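A-type flavoprotein (Giardia intestinalis, PDB 2Q9U) binds flavin mononucleotide and a mu-oxo-diiron centre and probably acts as an O2-scavenging oxidoreductase that passes electrons from flavin to iron. Local coordinates at residues 83-87 with 152-158; 104-110 with 125-130. All coordinates share one frame. Residues are numbered along the deposited sequence.

Interaction 1 (83-87 with 152-158); sequences MNHAE and HWPDSTF. With FEO (mu-oxo-diiron), chain G; FMN (flavin mononucleotide), chain F.
Segment 83-87 is an irregular loop. Segment 152-158 starts after a cis peptide at His-152, makes a type I turn from Trp-153 to Ser-156 and enters a strand at Thr-157. CA atoms pair Asn-84 with Thr-157 and His-85 with Ser-156. His-85 (chi1 t), Glu-87 (t, t) and His-152 (chi1 p) converge on one iron: FE2 lies 2.3 Å from His-85 NE2, 2.1 Å from Glu-87 OE1 and 2.2 Å from His-152 NE2. This is half of the diiron site of the metallo-beta-lactamase-like domain; Asp-171 also binds there. Asp-155 (chi1 p) points CB toward the loop: its OD1 accepts from His-85 ND1 (2.8 Å) and Ala-86 N (3.2 Å), and its OD2 is hydrogen-bonded to His-115. Trp-153 (chi1 m) receives the His-85 ring edge on its face, and Glu-87 CB makes a CH-pi contact with its six-membered ring. Trp-153 NE1 lies 3.4 Å from FMN C9; this flavin is held by the second subunit, whose Tyr-267 OH is hydrogen-bonded to Glu-87 OE2. Thr-157 N donates weakly to Asn-84 O (2.8 Å).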
loop_
_atom_site.group_PDB
_atom_site.type_symbol
_atom_site.label_atom_id
_atom_site.label_comp_id
_atom_site.label_asym_id
_atom_site.label_seq_id
_atom_site.Cartn_x
_atom_site.Cartn_y
_atom_site.Cartn_z
ATOM N N MET A 83 4.292 36.137 7.766
ATOM C CA MET A 83 3.572 34.867 7.911
ATOM C C MET A 83 2.115 35.012 7.491
ATOM O O MET A 83 1.377 35.783 8.074
ATOM C CB MET A 83 3.679 34.361 9.372
ATOM C CG MET A 83 5.111 33.987 9.810
ATOM S SD MET A 83 5.928 32.721 8.808
ATOM C CE MET A 83 4.959 31.264 9.206
ATOM N N ASN A 84 1.717 34.277 6.444
ATOM C CA ASN A 84 0.393 34.417 5.858
ATOM C C ASN A 84 -0.605 33.493 6.522
ATOM O O ASN A 84 -1.809 33.654 6.326
ATOM C CB ASN A 84 0.459 34.046 4.364
ATOM C CG ASN A 84 1.139 35.107 3.529
ATOM O OD1 ASN A 84 2.128 34.833 2.818
ATOM N ND2 ASN A 84 0.625 36.315 3.600
ATOM N N HIS A 85 -0.103 32.487 7.248
ATOM C CA HIS A 85 -0.923 31.302 7.625
ATOM C C HIS A 85 -0.134 30.528 8.698
ATOM O O HIS A 85 1.086 30.443 8.617
ATOM C CB HIS A 85 -1.139 30.491 6.339
ATOM C CG HIS A 85 -2.008 29.270 6.458
ATOM N ND1 HIS A 85 -3.145 29.200 7.231
ATOM C CD2 HIS A 85 -1.947 28.098 5.780
ATOM C CE1 HIS A 85 -3.708 28.009 7.084
ATOM N NE2 HIS A 85 -3.008 27.325 6.196
ATOM N N ALA A 86 -0.811 29.993 9.712
ATOM C CA ALA A 86 -0.112 29.400 10.840
ATOM C C ALA A 86 -0.011 27.870 10.745
ATOM O O ALA A 86 0.608 27.236 11.604
ATOM C CB ALA A 86 -0.802 29.798 12.156
ATOM N N GLU A 87 -0.626 27.279 9.716
ATOM C CA GLU A 87 -0.577 25.822 9.553
ATOM C C GLU A 87 0.871 25.321 9.464
ATOM O O GLU A 87 1.749 26.002 8.887
ATOM C CB GLU A 87 -1.430 25.346 8.356
ATOM C CG GLU A 87 -1.766 23.835 8.434
ATOM C CD GLU A 87 -2.600 23.378 7.278
ATOM O OE1 GLU A 87 -3.310 24.229 6.700
ATOM O OE2 GLU A 87 -2.511 22.177 6.930
ATOM N N HIS A 152 -7.961 28.866 3.803
ATOM C CA HIS A 152 -8.988 27.993 4.388
ATOM C C HIS A 152 -9.028 28.018 5.940
ATOM O O HIS A 152 -9.851 27.309 6.545
ATOM C CB HIS A 152 -8.758 26.547 3.900
ATOM C CG HIS A 152 -7.475 25.966 4.387
ATOM N ND1 HIS A 152 -7.418 25.009 5.379
ATOM C CD2 HIS A 152 -6.187 26.253 4.062
ATOM C CE1 HIS A 152 -6.152 24.711 5.626
ATOM N NE2 HIS A 152 -5.388 25.460 4.844
ATOM N N TRP A 153 -8.134 28.786 6.585
ATOM C CA TRP A 153 -8.160 28.911 8.059
ATOM C C TRP A 153 -8.598 30.334 8.457
ATOM O O TRP A 153 -8.511 31.251 7.617
ATOM C CB TRP A 153 -6.781 28.575 8.648
ATOM C CG TRP A 153 -6.577 27.119 8.963
ATOM C CD1 TRP A 153 -7.312 26.048 8.492
ATOM C CD2 TRP A 153 -5.553 26.561 9.796
ATOM N NE1 TRP A 153 -6.815 24.876 9.003
ATOM C CE2 TRP A 153 -5.737 25.156 9.803
ATOM C CE3 TRP A 153 -4.515 27.111 10.554
ATOM C CZ2 TRP A 153 -4.905 24.296 10.530
ATOM C CZ3 TRP A 153 -3.686 26.248 11.290
ATOM C CH2 TRP A 153 -3.890 24.867 11.264
ATOM N N PRO A 154 -9.054 30.531 9.722
ATOM C CA PRO A 154 -9.347 31.899 10.210
ATOM C C PRO A 154 -8.171 32.866 10.055
ATOM O O PRO A 154 -8.394 34.057 9.817
ATOM C CB PRO A 154 -9.689 31.681 11.699
ATOM C CG PRO A 154 -10.253 30.281 11.731
ATOM C CD PRO A 154 -9.341 29.519 10.762
ATOM N N ASP A 155 -6.935 32.360 10.158
ATOM C CA ASP A 155 -5.724 33.204 10.036
ATOM C C ASP A 155 -5.198 33.439 8.614
ATOM O O ASP A 155 -4.179 34.139 8.435
ATOM C CB ASP A 155 -4.575 32.572 10.831
ATOM C CG ASP A 155 -4.368 31.112 10.483
ATOM O OD1 ASP A 155 -3.852 30.806 9.397
ATOM O OD2 ASP A 155 -4.773 30.257 11.295
ATOM N N SER A 156 -5.816 32.808 7.612
ATOM C CA SER A 156 -5.282 32.822 6.243
ATOM C C SER A 156 -5.230 34.250 5.678
ATOM O O SER A 156 -6.174 35.028 5.836
ATOM C CB SER A 156 -6.083 31.899 5.318
ATOM O OG SER A 156 -6.028 30.563 5.818
ATOM N N THR A 157 -4.119 34.569 5.028
ATOM C CA THR A 157 -3.854 35.920 4.549
ATOM C C THR A 157 -3.154 35.789 3.201
ATOM O O THR A 157 -2.470 34.779 2.974
ATOM C CB THR A 157 -2.872 36.661 5.532
ATOM O OG1 THR A 157 -3.242 36.394 6.902
ATOM C CG2 THR A 157 -2.863 38.178 5.285
ATOM N N PHE A 158 -3.328 36.782 2.323
ATOM C CA PHE A 158 -2.444 36.991 1.168
ATOM C C PHE A 158 -1.583 38.250 1.392
ATOM O O PHE A 158 -2.007 39.191 2.085
ATOM C CB PHE A 158 -3.215 37.266 -0.125
ATOM C CG PHE A 158 -4.122 36.160 -0.603
ATOM C CD1 PHE A 158 -4.011 34.838 -0.134
ATOM C CD2 PHE A 158 -5.098 36.456 -1.572
ATOM C CE1 PHE A 158 -4.861 33.837 -0.632
ATOM C CE2 PHE A 158 -5.955 35.452 -2.075
ATOM C CZ PHE A 158 -5.822 34.132 -1.594
HETATM FE FE1 FEO G . -0.489 24.592 2.974
HETATM FE FE2 FEO G . -3.215 25.411 4.935
HETATM O O FEO G . -1.234 24.967 4.623
HETATM N N1 FMN F . -10.920 22.946 12.610
HETATM C C2 FMN F . -12.241 23.196 12.837
HETATM O O2 FMN F . -12.606 23.590 13.957
HETATM N N3 FMN F . -13.157 23.040 11.813
HETATM C C4 FMN F . -12.769 22.593 10.560
HETATM O O4 FMN F . -13.653 22.345 9.742
HETATM C C4A FMN F . -11.409 22.321 10.322
HETATM N N5 FMN F . -10.946 21.902 9.079
HETATM C C5A FMN F . -9.587 21.663 8.904
HETATM C C6 FMN F . -9.105 21.239 7.660
HETATM C C7 FMN F . -7.736 20.986 7.463
HETATM C C7M FMN F . -7.255 20.732 6.059
HETATM C C8 FMN F . -6.834 21.165 8.510
HETATM C C8M FMN F . -5.376 20.802 8.374
HETATM C C9 FMN F . -7.310 21.592 9.749
HETATM C C9A FMN F . -8.679 21.843 9.956
HETATM N N10 FMN F . -9.150 22.259 11.200
HETATM C C10 FMN F . -10.493 22.519 11.370
HETATM C "C1'" FMN F . -8.229 22.469 12.366
HETATM C "C2'" FMN F . -7.796 21.154 13.010
HETATM O "O2'" FMN F . -8.876 20.482 13.653
HETATM C "C3'" FMN F . -6.632 21.518 13.935
HETATM O "O3'" FMN F . -5.506 21.770 13.108
HETATM C "C4'" FMN F . -6.257 20.449 14.939
HETATM O "O4'" FMN F . -5.353 20.997 15.890
HETATM C "C5'" FMN F . -5.582 19.256 14.274
HETATM O "O5'" FMN F . -5.459 18.209 15.220
HETATM P P FMN F . -4.259 17.175 15.060
HETATM O O1P FMN F . -4.618 15.991 15.941
HETATM O O2P FMN F . -4.184 16.793 13.610
HETATM O O3P FMN F . -2.937 17.785 15.495
HETATM O O HOH W 1 -1.110 36.944 8.563
#

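Interaction 2 (104-110 with 125-130); sequences ATFVCTK and ATWLIV
Strands 105-108 and 127-129 run parallel. Their axes approach to 4.6 Å and cross at -22°. Phe-106 pairs with Trp-127, Val-107 with Leu-128 and Cys-108 with Ile-129. Four backbone hydrogen bonds set this register: Phe-106 N to Thr-126 O (2.7 Å), Leu-128 N to Phe-106 O (2.8 Å), Cys-108 N to Leu-128 O (3.2 Å) and Val-130 N to Cys-108 O (2.9 Å). One water bridges Ala-104 O and Thr-126 N; another bridges Lys-110 N and Val-130 O. On one face, Phe-106 (chi1 m) puts CB 3.8 Å from Trp-127 CE3. Cys-108 (chi1 p) places SG 3.7 Å from Trp-127 CZ3, an oblique sulfur-aromatic contact. Ile-129 (m, m) lies on this face too. On the other face, Val-107 (chi1 t) carries CG1 to 3.6 Å from Val-130 CG1, and its CG2 lies 4.2 Å from Leu-128 CB. Thr-109 is the N-cap of helix 110-120; its OG1 makes a weak hydrogen bond with Cys-112 N. This is a beta-alpha-beta crossover. Gln-113 of the connecting helix packs on Cys-108, Trp-127 and Ile-129. Phe-145 of strand 142-147 meets Val-107 and Val-130 on the opposite face. Strand 80-82 flanks 105-108, while 127-129 is an edge strand within this chain.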
loop_
_atom_site.group_PDB
_atom_site.type_symbol
_atom_site.label_atom_id
_atom_site.label_comp_id
_atom_site.label_asym_id
_atom_site.label_seq_id
_atom_site.Cartn_x
_atom_site.Cartn_y
_atom_site.Cartn_z
ATOM N N ALA A 104 14.988 40.051 13.282
ATOM C CA ALA A 104 13.733 40.087 12.542
ATOM C C ALA A 104 12.528 40.425 13.404
ATOM O O ALA A 104 12.504 40.127 14.586
ATOM C CB ALA A 104 13.508 38.734 11.833
ATOM N N THR A 105 11.532 41.026 12.777
ATOM C CA THR A 105 10.204 41.200 13.326
ATOM C C THR A 105 9.258 40.314 12.507
ATOM O O THR A 105 9.313 40.314 11.275
ATOM C CB THR A 105 9.769 42.682 13.208
ATOM O OG1 THR A 105 10.651 43.494 14.007
ATOM C CG2 THR A 105 8.351 42.899 13.677
ATOM N N PHE A 106 8.405 39.571 13.207
ATOM C CA PHE A 106 7.432 38.680 12.579
ATOM C C PHE A 106 6.176 39.489 12.287
ATOM O O PHE A 106 5.629 40.136 13.190
ATOM C CB PHE A 106 7.177 37.446 13.469
ATOM C CG PHE A 106 8.311 36.484 13.445
ATOM C CD1 PHE A 106 8.378 35.492 12.458
ATOM C CD2 PHE A 106 9.364 36.612 14.353
ATOM C CE1 PHE A 106 9.472 34.613 12.394
ATOM C CE2 PHE A 106 10.455 35.759 14.299
ATOM C CZ PHE A 106 10.510 34.747 13.312
ATOM N N VAL A 107 5.767 39.484 11.020
ATOM C CA VAL A 107 4.704 40.355 10.534
ATOM C C VAL A 107 3.524 39.488 10.136
ATOM O O VAL A 107 3.652 38.620 9.274
ATOM C CB VAL A 107 5.152 41.141 9.274
ATOM C CG1 VAL A 107 4.029 42.025 8.754
ATOM C CG2 VAL A 107 6.418 41.962 9.535
ATOM N N CYS A 108 2.373 39.735 10.753
ATOM C CA CYS A 108 1.176 38.976 10.451
ATOM C C CYS A 108 -0.028 39.655 11.071
ATOM O O CYS A 108 0.110 40.640 11.802
ATOM C CB CYS A 108 1.324 37.546 11.017
ATOM S SG CYS A 108 1.684 37.492 12.821
ATOM N N THR A 109 -1.206 39.121 10.779
ATOM C CA THR A 109 -2.452 39.615 11.351
ATOM C C THR A 109 -2.574 39.114 12.798
ATOM O O THR A 109 -1.847 38.218 13.230
ATOM C CB THR A 109 -3.673 39.105 10.558
ATOM O OG1 THR A 109 -3.692 37.675 10.604
ATOM C CG2 THR A 109 -3.658 39.587 9.087
ATOM N N LYS A 110 -3.518 39.683 13.530
ATOM C CA LYS A 110 -3.723 39.314 14.923
ATOM C C LYS A 110 -4.113 37.835 15.060
ATOM O O LYS A 110 -3.567 37.106 15.908
ATOM C CB LYS A 110 -4.766 40.222 15.569
ATOM C CG LYS A 110 -5.021 39.916 17.050
ATOM C CD LYS A 110 -3.742 39.885 17.882
ATOM C CE LYS A 110 -3.431 41.219 18.532
ATOM N NZ LYS A 110 -2.142 41.146 19.291
ATOM N N ALA A 125 9.643 36.295 20.449
ATOM C CA ALA A 125 9.512 36.973 19.151
ATOM C C ALA A 125 9.102 38.443 19.263
ATOM O O ALA A 125 8.326 38.819 20.161
ATOM C CB ALA A 125 8.523 36.217 18.253
ATOM N N THR A 126 9.615 39.253 18.332
ATOM C CA THR A 126 9.159 40.635 18.103
ATOM C C THR A 126 8.146 40.616 16.969
ATOM O O THR A 126 8.417 40.082 15.882
ATOM C CB THR A 126 10.347 41.568 17.743
ATOM O OG1 THR A 126 11.263 41.580 18.831
ATOM C CG2 THR A 126 9.903 43.006 17.485
ATOM N N TRP A 127 6.973 41.190 17.226
ATOM C CA TRP A 127 5.847 41.136 16.313
ATOM C C TRP A 127 5.517 42.509 15.751
ATOM O O TRP A 127 5.734 43.533 16.402
ATOM C CB TRP A 127 4.607 40.612 17.059
ATOM C CG TRP A 127 4.778 39.256 17.684
ATOM C CD1 TRP A 127 5.140 38.970 18.981
ATOM C CD2 TRP A 127 4.557 38.006 17.037
ATOM N NE1 TRP A 127 5.177 37.606 19.167
ATOM C CE2 TRP A 127 4.806 36.990 17.993
ATOM C CE3 TRP A 127 4.185 37.638 15.729
ATOM C CZ2 TRP A 127 4.710 35.626 17.678
ATOM C CZ3 TRP A 127 4.066 36.281 15.422
ATOM C CH2 TRP A 127 4.328 35.290 16.395
ATOM N N LEU A 128 5.013 42.523 14.523
ATOM C CA LEU A 128 4.334 43.678 13.972
ATOM C C LEU A 128 2.995 43.171 13.480
ATOM O O LEU A 128 2.935 42.398 12.506
ATOM C CB LEU A 128 5.130 44.311 12.821
ATOM C CG LEU A 128 4.437 45.458 12.091
ATOM C CD1 LEU A 128 4.074 46.622 13.035
ATOM C CD2 LEU A 128 5.294 45.934 10.910
ATOM N N ILE A 129 1.930 43.584 14.158
ATOM C CA ILE A 129 0.577 43.189 13.769
ATOM C C ILE A 129 0.002 44.106 12.682
ATOM O O ILE A 129 -0.066 45.351 12.843
ATOM C CB ILE A 129 -0.374 43.093 14.986
ATOM C CG1 ILE A 129 0.171 42.112 16.059
ATOM C CG2 ILE A 129 -1.797 42.707 14.531
ATOM C CD1 ILE A 129 0.662 40.734 15.527
ATOM N N VAL A 130 -0.408 43.489 11.572
ATOM C CA VAL A 130 -0.886 44.223 10.392
ATOM C C VAL A 130 -2.346 43.902 10.140
ATOM O O VAL A 130 -2.875 42.929 10.692
ATOM C CB VAL A 130 -0.033 43.907 9.129
ATOM C CG1 VAL A 130 1.414 44.395 9.340
ATOM C CG2 VAL A 130 -0.069 42.401 8.778
HETATM O O HOH W 2 11.598 38.278 16.468
HETATM O O HOH W 3 -4.568 42.170 12.345
#

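Overall arrangement
From the N terminus, the chain leaves strand 80-82 through 83-87, which supplies metal ligands. It then forms strand 105-108, helix 110-120 and strand 127-129. Interaction 2 closes this short loop of 14 residues. The chain next enters the second sheet of the domain and reaches 152-158, where interaction 1 closes the longer loop of 64 residues. Interaction 2 is thus enclosed by interaction 1, without crossing. The two contacts touch: Met-83 N lies 3.0 Å from Val-107 O, a probable hydrogen bond. Thr-109 CG2 packs 3.9 Å from Thr-157 OG1. Interaction 2 joins edge strand 127-129 to its inner neighbour 105-108 in the first sheet; interaction 1 ties that sheet's loop to the second sheet at the diiron site.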